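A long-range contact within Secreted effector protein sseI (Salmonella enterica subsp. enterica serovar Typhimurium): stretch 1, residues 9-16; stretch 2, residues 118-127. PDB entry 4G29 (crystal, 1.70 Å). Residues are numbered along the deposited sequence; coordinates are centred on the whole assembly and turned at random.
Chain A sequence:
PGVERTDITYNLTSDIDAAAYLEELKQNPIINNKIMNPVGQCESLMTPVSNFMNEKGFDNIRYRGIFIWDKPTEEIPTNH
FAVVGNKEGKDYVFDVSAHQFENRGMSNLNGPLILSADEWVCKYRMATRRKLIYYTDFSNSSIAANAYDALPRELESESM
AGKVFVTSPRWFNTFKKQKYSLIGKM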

# COMPACT_ATOMS: atom_id res chain seq x y z
N THR A 9 -7.66 -3.43 -17.21
CA THR A 9 -6.37 -2.74 -16.84
C THR A 9 -5.36 -3.64 -16.10
O THR A 9 -5.56 -4.85 -15.98
CB THR A 9 -6.63 -1.39 -16.14
OG1 THR A 9 -7.32 -1.59 -14.90
CG2 THR A 9 -7.47 -0.51 -17.07
N TYR A 10 -4.27 -3.06 -15.63
CA TYR A 10 -3.03 -3.79 -15.39
C TYR A 10 -2.55 -3.64 -13.97
O TYR A 10 -2.97 -2.74 -13.26
CB TYR A 10 -1.93 -3.28 -16.32
CG TYR A 10 -1.89 -1.77 -16.45
CD1 TYR A 10 -2.76 -1.08 -17.32
CD2 TYR A 10 -1.02 -1.01 -15.68
CE1 TYR A 10 -2.74 0.29 -17.40
CE2 TYR A 10 -1.00 0.38 -15.79
CZ TYR A 10 -1.86 1.02 -16.63
OH TYR A 10 -1.81 2.39 -16.73
N ASN A 11 -1.69 -4.57 -13.56
CA ASN A 11 -1.09 -4.53 -12.22
C ASN A 11 0.35 -4.00 -12.26
O ASN A 11 0.90 -3.58 -11.20
CB ASN A 11 -1.08 -5.94 -11.62
CG ASN A 11 -2.45 -6.41 -11.20
OD1 ASN A 11 -3.41 -5.64 -11.16
ND2 ASN A 11 -2.56 -7.69 -10.87
N LEU A 12 0.95 -4.07 -13.46
CA LEU A 12 2.37 -3.78 -13.64
C LEU A 12 2.53 -2.72 -14.71
O LEU A 12 2.15 -2.95 -15.84
CB LEU A 12 3.12 -5.05 -14.04
CG LEU A 12 3.10 -6.20 -13.03
CD1 LEU A 12 3.72 -7.48 -13.55
CD2 LEU A 12 3.74 -5.81 -11.72
N THR A 13 3.13 -1.60 -14.35
CA THR A 13 3.32 -0.52 -15.31
C THR A 13 4.43 -0.83 -16.31
O THR A 13 5.32 -1.63 -16.01
CB THR A 13 3.69 0.79 -14.57
OG1 THR A 13 3.63 1.87 -15.52
CG2 THR A 13 5.07 0.71 -13.93
N SER A 14 4.37 -0.17 -17.47
CA SER A 14 5.38 -0.27 -18.54
C SER A 14 6.30 0.94 -18.56
O SER A 14 7.35 0.90 -19.22
CB SER A 14 4.70 -0.40 -19.92
OG SER A 14 4.15 -1.69 -20.01
N ASP A 15 5.91 1.99 -17.81
CA ASP A 15 6.71 3.21 -17.57
C ASP A 15 8.10 2.87 -17.03
O ASP A 15 9.07 3.58 -17.31
CB ASP A 15 6.04 4.13 -16.52
CG ASP A 15 4.74 4.82 -17.01
OD1 ASP A 15 4.30 4.67 -18.19
OD2 ASP A 15 4.14 5.53 -16.17
N ILE A 16 8.18 1.81 -16.22
CA ILE A 16 9.45 1.25 -15.71
C ILE A 16 9.38 -0.23 -16.01
O ILE A 16 8.32 -0.72 -16.35
CB ILE A 16 9.63 1.50 -14.16
CG1 ILE A 16 8.39 1.07 -13.40
CG2 ILE A 16 10.01 3.01 -13.92
CD1 ILE A 16 8.59 0.93 -11.89
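Stretch 2 (118-127) DEWVCKYRMA

What shape does stretch 2 take, and how does it run past stretch 1? From D118 to at least R125 it is α-helical, continuing a helix that starts earlier in the chain, and its backbone bonds join each amide to the carbonyl four residues back: C122 N to D118 O at 3.1 Å, K123 N to E119 O at 2.8 Å, and so on to M126 N and C122 O at 3.0 Å. Stretch 1 has no regular helix or strand, so no backbone ladder ties the two together. The order of partners is reversed: E119, early in the helix, has its CA 8.2 Å from the CA of T13, whereas K123, one turn later, has its CA 8.1 Å from the CA of N11. The two segments therefore run in opposite senses, more than 100 residues apart in sequence, and at that backbone spacing side chains must bridge the gap.

Which residue makes the first contact along the helix? D118 stays clear, and E119 then points its CA-to-CB bond toward stretch 1, with chi1 in the m well and chi2 in t. Its carboxylate reaches two hydroxyls. The OH of Y10 donates to E119 OE2 at 2.6 Å, a short hydrogen bond, with that oxygen lying at the edge of the tyrosine ring, near its plane. T13 OG1 donates to E119 OE1 at 3.2 Å, a weak bond. The same T13 OG1 accepts from D15 N at 3.2 Å, so the threonine hydroxyl links the backbone of its own segment to the helix. D15 is a less comfortable neighbour: its OD2 lies 4.5 Å from E119 OE2, two like charges close together. With 80 Å² covered by stretch 1, E119 is the most covered residue in this contact.

What happens one turn further on? W120, V121 and C122 make no contact with stretch 1, as expected for residues on other sides of the helix, and K123 brings the chain back to it. After a t, p start its side chain is extended, chi3 and chi4 both being t, and this carries the amine out to stretch 1. There K123 NZ gives a weak hydrogen bond to N11 OD1 at 3.1 Å. The asparagine's CA-to-CB bond points away from the helix, yet its amide end comes nearer and offers the oxygen. The backbone also draws close, with Y10 O 3.5 Å from K123 NZ, while T9 OG1 lies 4.2 Å from K123 NZ.

How does the contact finish? Y124 and R125 again stay out of reach, and the last residue to touch is M126, a selenomethionine whose CA-to-CB bond points toward stretch 1. The terminal methyl of M126, CE, lies 3.3 Å from T9 OG1, a close approach between two exposed residues. A127 makes no contact. The spacing 119, 123, 126 is that of one helix face, and the whole contact buries a modest 305 Å², counting both sides.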

# COMPACT_ATOMS: atom_id res chain seq x y z
N ASP A 118 0.08 7.49 -9.44
CA ASP A 118 -1.27 7.82 -9.85
C ASP A 118 -2.02 6.55 -10.23
O ASP A 118 -3.24 6.47 -9.99
CB ASP A 118 -1.28 8.80 -11.02
CG ASP A 118 -0.94 10.23 -10.61
OD1 ASP A 118 -0.78 10.56 -9.42
OD2 ASP A 118 -0.84 11.06 -11.51
N GLU A 119 -1.33 5.58 -10.86
CA GLU A 119 -1.97 4.34 -11.26
C GLU A 119 -2.34 3.55 -10.03
O GLU A 119 -3.40 2.90 -10.00
CB GLU A 119 -1.08 3.51 -12.18
CG GLU A 119 -0.88 4.07 -13.53
CD GLU A 119 0.26 3.44 -14.31
OE1 GLU A 119 1.22 2.91 -13.73
OE2 GLU A 119 0.19 3.51 -15.56
N TRP A 120 -1.49 3.61 -8.99
CA TRP A 120 -1.73 2.89 -7.74
C TRP A 120 -3.03 3.41 -7.07
O TRP A 120 -3.93 2.66 -6.69
CB TRP A 120 -0.52 3.01 -6.83
CG TRP A 120 -0.64 2.29 -5.48
CD1 TRP A 120 -0.31 0.99 -5.23
CD2 TRP A 120 -1.15 2.82 -4.26
NE1 TRP A 120 -0.58 0.67 -3.93
CE2 TRP A 120 -1.08 1.80 -3.30
CE3 TRP A 120 -1.63 4.09 -3.86
CZ2 TRP A 120 -1.46 1.98 -2.03
CZ3 TRP A 120 -2.04 4.25 -2.56
CH2 TRP A 120 -1.95 3.20 -1.66
N VAL A 121 -3.18 4.73 -7.02
CA VAL A 121 -4.37 5.30 -6.44
C VAL A 121 -5.63 4.88 -7.21
O VAL A 121 -6.67 4.58 -6.63
CB VAL A 121 -4.27 6.83 -6.42
CG1 VAL A 121 -5.64 7.43 -6.07
CG2 VAL A 121 -3.26 7.26 -5.44
N CYS A 122 -5.50 4.88 -8.54
CA CYS A 122 -6.54 4.48 -9.46
C CYS A 122 -6.94 3.05 -9.21
O CYS A 122 -8.13 2.76 -9.12
CB CYS A 122 -6.06 4.68 -10.89
SG CYS A 122 -6.15 6.46 -11.33
N LYS A 123 -5.95 2.19 -9.01
CA LYS A 123 -6.21 0.76 -8.77
C LYS A 123 -7.04 0.54 -7.48
O LYS A 123 -8.03 -0.21 -7.48
CB LYS A 123 -4.91 -0.03 -8.68
CG LYS A 123 -5.10 -1.54 -8.78
CD LYS A 123 -5.39 -1.98 -10.20
CE LYS A 123 -5.56 -3.47 -10.33
NZ LYS A 123 -5.92 -3.92 -11.74
N TYR A 124 -6.66 1.21 -6.40
CA TYR A 124 -7.37 1.11 -5.13
C TYR A 124 -8.75 1.71 -5.22
O TYR A 124 -9.70 1.12 -4.74
CB TYR A 124 -6.54 1.70 -3.96
CG TYR A 124 -5.60 0.69 -3.36
CD1 TYR A 124 -4.44 0.30 -4.02
CD2 TYR A 124 -5.91 0.09 -2.14
CE1 TYR A 124 -3.57 -0.64 -3.46
CE2 TYR A 124 -5.07 -0.90 -1.58
CZ TYR A 124 -3.88 -1.22 -2.25
OH TYR A 124 -3.04 -2.17 -1.69
N ARG A 125 -8.88 2.83 -5.92
CA ARG A 125 -10.22 3.39 -6.16
C ARG A 125 -11.17 2.47 -6.91
O ARG A 125 -12.34 2.40 -6.56
CB ARG A 125 -10.11 4.72 -6.86
CG ARG A 125 -9.53 5.79 -5.99
CD ARG A 125 -9.57 7.13 -6.72
NE ARG A 125 -9.00 8.22 -5.93
CZ ARG A 125 -8.55 9.38 -6.41
NH1 ARG A 125 -8.57 9.65 -7.73
NH2 ARG A 125 -8.02 10.27 -5.58
N MSE A 126 -10.68 1.76 -7.92
CA MSE A 126 -11.56 0.90 -8.71
C MSE A 126 -11.84 -0.40 -7.94
O MSE A 126 -12.76 -1.12 -8.29
CB MSE A 126 -11.01 0.64 -10.12
CG MSE A 126 -9.67 -0.07 -10.21
SE MSE A 126 -8.80 -0.21 -12.02
CE MSE A 126 -9.75 -1.81 -12.71
N ALA A 127 -11.05 -0.69 -6.90
CA ALA A 127 -11.23 -1.90 -6.10
C ALA A 127 -12.36 -1.77 -5.08
O ALA A 127 -12.81 -2.80 -4.58
CB ALA A 127 -9.94 -2.26 -5.39